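Local coordinates for protein ZYG-9 (Caenorhabditis elegans, PDB 2OF3) that organises microtubules and spindle poles during mitosis and meiosis in the one-cell embryo and is required for default nucleus positioning in oocytes, at residues E2-R14 with S77-L89. Residues are numbered along the deposited sequence; the frame is centred on the assembly and turned at random.
Sequences ELLLSDNEDKKQR and SPRSLLSNSDLLL
The loop Leu3-Asn8 runs along helix 78-83, with Asp7 and Ser80 the nearest backbone neighbours, before helix 10-14 sets off almost parallel to it, their axes 11.5 Å apart. Leu5 carries the apolar part: with CG anti to the backbone N (chi1 -175°), its CD2 touches Ser80 O at 3.5 Å and reaches Leu88 CD1 at 3.9 Å. Ser80 OG donates to Leu5 O from above the carbonyl plane. The Asn84 amide nitrogen spends its two hydrogens in nearly its own plane, one on Ser6 OG at 3.1 Å and one on Ser80 O; Gln46 also bonds Ser6 OG. Further on, Lys11 bends at chi3 (-78°) to deliver NZ to the end of helix 78-83, where it donates to Leu82 O and Ser85 OG, both 2.8 Å away. Arg14 grips Asp86 side-on, NE to OD2 at 2.8 Å and NH2 to OD1, each oxygen offering its syn lone pair to a nearly coplanar guanidinium. Leu87 CD1 sits 3.4 Å above the centre of one guanidinium face, and the Asp10-Lys11 peptide borders the other. At Arg14, a leucine would probably leave Asp86 without its two-nitrogen partner and Leu87 CD1 without the guanidinium face it covers. Water 1 donates to Asn8 O and Ser83 O and accepts from Lys11 N. This is N-terminal packing in the all-helical TOG domain: the N-terminal segment lies across the break between helices 78-83 and 85-95, tying them to helix 10-19.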
loop_
_atom_site.group_PDB
_atom_site.type_symbol
_atom_site.label_atom_id
_atom_site.label_comp_id
_atom_site.label_asym_id
_atom_site.label_seq_id
_atom_site.Cartn_x
_atom_site.Cartn_y
_atom_site.Cartn_z
ATOM N N GLU A 2 -4.584 32.007 9.770
ATOM C CA GLU A 2 -5.220 30.657 9.737
ATOM C C GLU A 2 -4.589 29.615 8.800
ATOM O O GLU A 2 -4.285 29.872 7.614
ATOM C CB GLU A 2 -6.737 30.703 9.531
ATOM C CG GLU A 2 -7.514 31.220 10.756
ATOM C CD GLU A 2 -7.966 32.692 10.589
ATOM O OE1 GLU A 2 -7.355 33.584 11.230
ATOM O OE2 GLU A 2 -8.916 32.961 9.803
ATOM N N LEU A 3 -4.385 28.432 9.375
ATOM C CA LEU A 3 -3.872 27.262 8.668
ATOM C C LEU A 3 -4.862 26.868 7.577
ATOM O O LEU A 3 -6.090 26.843 7.791
ATOM C CB LEU A 3 -3.693 26.101 9.663
ATOM C CG LEU A 3 -2.830 26.290 10.918
ATOM C CD1 LEU A 3 -2.877 25.074 11.824
ATOM C CD2 LEU A 3 -1.375 26.640 10.569
ATOM N N LEU A 4 -4.333 26.565 6.403
ATOM C CA LEU A 4 -5.110 25.971 5.349
ATOM C C LEU A 4 -5.784 24.621 5.761
ATOM O O LEU A 4 -6.867 24.259 5.270
ATOM C CB LEU A 4 -4.178 25.770 4.191
ATOM C CG LEU A 4 -4.806 25.325 2.889
ATOM C CD1 LEU A 4 -5.738 26.438 2.363
ATOM C CD2 LEU A 4 -3.673 25.034 1.939
ATOM N N LEU A 5 -5.135 23.901 6.683
ATOM C CA LEU A 5 -5.531 22.559 7.091
ATOM C C LEU A 5 -5.267 22.480 8.553
ATOM O O LEU A 5 -4.235 22.949 8.997
ATOM C CB LEU A 5 -4.730 21.508 6.319
ATOM C CG LEU A 5 -5.127 20.052 6.575
ATOM C CD1 LEU A 5 -6.612 19.787 6.101
ATOM C CD2 LEU A 5 -4.094 19.169 5.836
ATOM N N SER A 6 -6.221 21.965 9.329
ATOM C CA SER A 6 -6.138 21.925 10.778
ATOM C C SER A 6 -4.929 21.170 11.375
ATOM O O SER A 6 -4.318 20.306 10.744
ATOM C CB SER A 6 -7.415 21.282 11.347
ATOM O OG SER A 6 -7.422 19.887 11.024
ATOM N N ASP A 7 -4.627 21.475 12.628
ATOM C CA ASP A 7 -3.652 20.736 13.386
ATOM C C ASP A 7 -4.397 20.523 14.701
ATOM O O ASP A 7 -4.409 21.406 15.564
ATOM C CB ASP A 7 -2.397 21.615 13.538
ATOM C CG ASP A 7 -1.470 21.172 14.678
ATOM O OD1 ASP A 7 -1.585 20.009 15.158
ATOM O OD2 ASP A 7 -0.608 22.002 15.096
ATOM N N ASN A 8 -5.070 19.393 14.848
ATOM C CA ASN A 8 -5.797 19.057 16.067
ATOM C C ASN A 8 -5.710 17.541 16.249
ATOM O O ASN A 8 -5.023 16.834 15.493
ATOM C CB ASN A 8 -7.283 19.569 15.979
ATOM C CG ASN A 8 -8.039 18.991 14.774
ATOM O OD1 ASN A 8 -7.757 17.874 14.346
ATOM N ND2 ASN A 8 -8.975 19.759 14.201
ATOM N N GLU A 9 -6.438 17.000 17.205
ATOM C CA GLU A 9 -6.422 15.563 17.420
ATOM C C GLU A 9 -7.729 14.901 17.009
ATOM O O GLU A 9 -8.135 13.885 17.594
ATOM C CB GLU A 9 -6.178 15.313 18.893
ATOM C CG GLU A 9 -4.758 15.612 19.265
ATOM C CD GLU A 9 -4.493 15.354 20.713
ATOM O OE1 GLU A 9 -4.852 14.252 21.223
ATOM O OE2 GLU A 9 -3.909 16.271 21.350
ATOM N N ASP A 10 -8.400 15.453 16.003
ATOM C CA ASP A 10 -9.691 14.866 15.581
ATOM C C ASP A 10 -9.525 13.501 14.934
ATOM O O ASP A 10 -10.472 12.771 14.851
ATOM C CB ASP A 10 -10.443 15.792 14.644
ATOM C CG ASP A 10 -11.019 16.992 15.358
ATOM O OD1 ASP A 10 -10.761 17.159 16.573
ATOM O OD2 ASP A 10 -11.700 17.816 14.712
ATOM N N LYS A 11 -8.332 13.140 14.480
ATOM C CA LYS A 11 -8.068 11.746 14.056
ATOM C C LYS A 11 -8.508 10.709 15.065
ATOM O O LYS A 11 -9.084 9.689 14.696
ATOM C CB LYS A 11 -6.578 11.535 13.716
ATOM C CG LYS A 11 -6.294 10.150 13.092
ATOM C CD LYS A 11 -4.761 9.929 12.952
ATOM C CE LYS A 11 -4.235 10.674 11.783
ATOM N NZ LYS A 11 -2.707 10.613 11.894
ATOM N N LYS A 12 -8.222 10.925 16.344
ATOM C CA LYS A 12 -8.684 9.971 17.368
ATOM C C LYS A 12 -10.216 9.801 17.373
ATOM O O LYS A 12 -10.696 8.676 17.558
ATOM C CB LYS A 12 -8.275 10.377 18.792
ATOM C CG LYS A 12 -6.791 10.383 19.096
ATOM C CD LYS A 12 -6.571 10.979 20.570
ATOM C CE LYS A 12 -5.042 11.125 20.896
ATOM N NZ LYS A 12 -4.278 12.109 19.991
ATOM N N GLN A 13 -10.956 10.908 17.226
ATOM C CA GLN A 13 -12.404 10.913 17.131
ATOM C C GLN A 13 -12.884 10.169 15.859
ATOM O O GLN A 13 -13.836 9.420 15.933
ATOM C CB GLN A 13 -12.967 12.357 17.186
ATOM C CG GLN A 13 -14.568 12.468 17.145
ATOM C CD GLN A 13 -15.230 11.828 18.390
ATOM O OE1 GLN A 13 -14.592 11.731 19.437
ATOM N NE2 GLN A 13 -16.476 11.329 18.253
ATOM N N ARG A 14 -12.206 10.332 14.726
ATOM C CA ARG A 14 -12.569 9.624 13.482
ATOM C C ARG A 14 -12.339 8.136 13.599
ATOM O O ARG A 14 -13.227 7.372 13.163
ATOM C CB ARG A 14 -11.871 10.184 12.241
ATOM C CG ARG A 14 -12.245 11.631 11.975
ATOM C CD ARG A 14 -11.659 12.072 10.589
ATOM N NE ARG A 14 -10.187 12.217 10.632
ATOM C CZ ARG A 14 -9.555 13.303 11.028
ATOM N NH1 ARG A 14 -10.223 14.368 11.490
ATOM N NH2 ARG A 14 -8.242 13.313 11.024
ATOM N N SER A 77 3.652 23.610 7.556
ATOM C CA SER A 77 2.765 23.136 8.631
ATOM C C SER A 77 2.645 21.620 8.597
ATOM O O SER A 77 1.548 21.095 8.374
ATOM C CB SER A 77 1.393 23.803 8.536
ATOM O OG SER A 77 0.634 23.504 9.713
ATOM N N PRO A 78 3.786 20.904 8.785
ATOM C CA PRO A 78 3.749 19.430 8.728
ATOM C C PRO A 78 2.761 18.762 9.710
ATOM O O PRO A 78 2.215 17.714 9.375
ATOM C CB PRO A 78 5.218 19.018 8.981
ATOM C CG PRO A 78 5.794 20.215 9.719
ATOM C CD PRO A 78 5.160 21.394 9.056
ATOM N N ARG A 79 2.497 19.362 10.860
ATOM C CA ARG A 79 1.502 18.799 11.812
ATOM C C ARG A 79 0.095 18.787 11.248
ATOM O O ARG A 79 -0.717 17.955 11.690
ATOM C CB ARG A 79 1.481 19.544 13.136
ATOM C CG ARG A 79 2.715 19.270 14.003
ATOM C CD ARG A 79 2.757 20.252 15.182
ATOM N NE ARG A 79 4.166 20.417 15.570
ATOM C CZ ARG A 79 4.866 19.575 16.345
ATOM N NH1 ARG A 79 4.274 18.502 16.879
ATOM N NH2 ARG A 79 6.162 19.816 16.587
ATOM N N SER A 80 -0.182 19.670 10.279
ATOM C CA SER A 80 -1.457 19.646 9.529
ATOM C C SER A 80 -1.623 18.407 8.702
ATOM O O SER A 80 -2.695 17.806 8.717
ATOM C CB SER A 80 -1.580 20.886 8.653
ATOM O OG SER A 80 -1.645 22.012 9.558
ATOM N N LEU A 81 -0.580 18.023 7.971
ATOM C CA LEU A 81 -0.573 16.784 7.212
ATOM C C LEU A 81 -0.699 15.565 8.121
ATOM O O LEU A 81 -1.453 14.662 7.769
ATOM C CB LEU A 81 0.692 16.662 6.326
ATOM C CG LEU A 81 0.912 17.802 5.308
ATOM C CD1 LEU A 81 2.213 17.510 4.565
ATOM C CD2 LEU A 81 -0.219 17.886 4.270
ATOM N N LEU A 82 0.041 15.522 9.251
ATOM C CA LEU A 82 -0.075 14.434 10.224
ATOM C C LEU A 82 -1.476 14.314 10.860
ATOM O O LEU A 82 -2.032 13.189 10.940
ATOM C CB LEU A 82 0.928 14.609 11.378
ATOM C CG LEU A 82 2.286 14.073 11.026
ATOM C CD1 LEU A 82 3.202 14.618 12.097
ATOM C CD2 LEU A 82 2.322 12.471 10.966
ATOM N N SER A 83 -2.028 15.454 11.311
ATOM C CA SER A 83 -3.333 15.488 11.987
ATOM C C SER A 83 -4.422 14.928 11.081
ATOM O O SER A 83 -5.388 14.350 11.564
ATOM C CB SER A 83 -3.736 16.924 12.315
ATOM O OG SER A 83 -2.935 17.445 13.359
ATOM N N ASN A 84 -4.247 15.110 9.778
ATOM C CA ASN A 84 -5.252 14.769 8.764
ATOM C C ASN A 84 -4.814 13.677 7.811
ATOM O O ASN A 84 -5.421 13.499 6.765
ATOM C CB ASN A 84 -5.688 16.060 8.009
ATOM C CG ASN A 84 -6.368 16.997 8.917
ATOM O OD1 ASN A 84 -7.515 16.754 9.350
ATOM N ND2 ASN A 84 -5.662 18.034 9.326
ATOM N N SER A 85 -3.787 12.924 8.198
ATOM C CA SER A 85 -3.176 11.919 7.332
ATOM C C SER A 85 -4.185 10.908 6.844
ATOM O O SER A 85 -4.175 10.534 5.652
ATOM C CB SER A 85 -2.034 11.179 8.023
ATOM O OG SER A 85 -2.491 10.309 9.092
ATOM N N ASP A 86 -5.068 10.468 7.726
ATOM C CA ASP A 86 -6.073 9.487 7.348
ATOM C C ASP A 86 -6.993 10.014 6.232
ATOM O O ASP A 86 -7.321 9.283 5.307
ATOM C CB ASP A 86 -6.851 9.014 8.604
ATOM C CG ASP A 86 -7.618 10.151 9.318
ATOM O OD1 ASP A 86 -6.987 11.201 9.629
ATOM O OD2 ASP A 86 -8.866 10.009 9.601
ATOM N N LEU A 87 -7.378 11.274 6.288
ATOM C CA LEU A 87 -8.320 11.846 5.299
ATOM C C LEU A 87 -7.614 12.172 4.022
ATOM O O LEU A 87 -8.194 12.029 2.944
ATOM C CB LEU A 87 -8.979 13.118 5.859
ATOM C CG LEU A 87 -9.751 12.926 7.195
ATOM C CD1 LEU A 87 -10.260 14.300 7.756
ATOM C CD2 LEU A 87 -10.926 11.967 6.988
ATOM N N LEU A 88 -6.359 12.608 4.129
ATOM C CA LEU A 88 -5.572 12.928 2.922
ATOM C C LEU A 88 -5.248 11.690 2.159
ATOM O O LEU A 88 -5.389 11.685 0.934
ATOM C CB LEU A 88 -4.309 13.704 3.285
ATOM C CG LEU A 88 -4.563 15.109 3.844
ATOM C CD1 LEU A 88 -3.226 15.713 4.244
ATOM C CD2 LEU A 88 -5.392 16.043 2.895
ATOM N N LEU A 89 -4.886 10.604 2.846
ATOM C CA LEU A 89 -4.617 9.351 2.166
ATOM C C LEU A 89 -5.874 8.798 1.521
ATOM O O LEU A 89 -5.805 8.284 0.398
ATOM C CB LEU A 89 -3.925 8.333 3.105
ATOM C CG LEU A 89 -2.502 8.765 3.552
ATOM C CD1 LEU A 89 -2.064 7.802 4.663
ATOM C CD2 LEU A 89 -1.481 8.714 2.400
HETATM O O HOH W 1 -5.747 14.539 14.189
HETATM O O HOH W 2 -8.115 16.280 11.987
#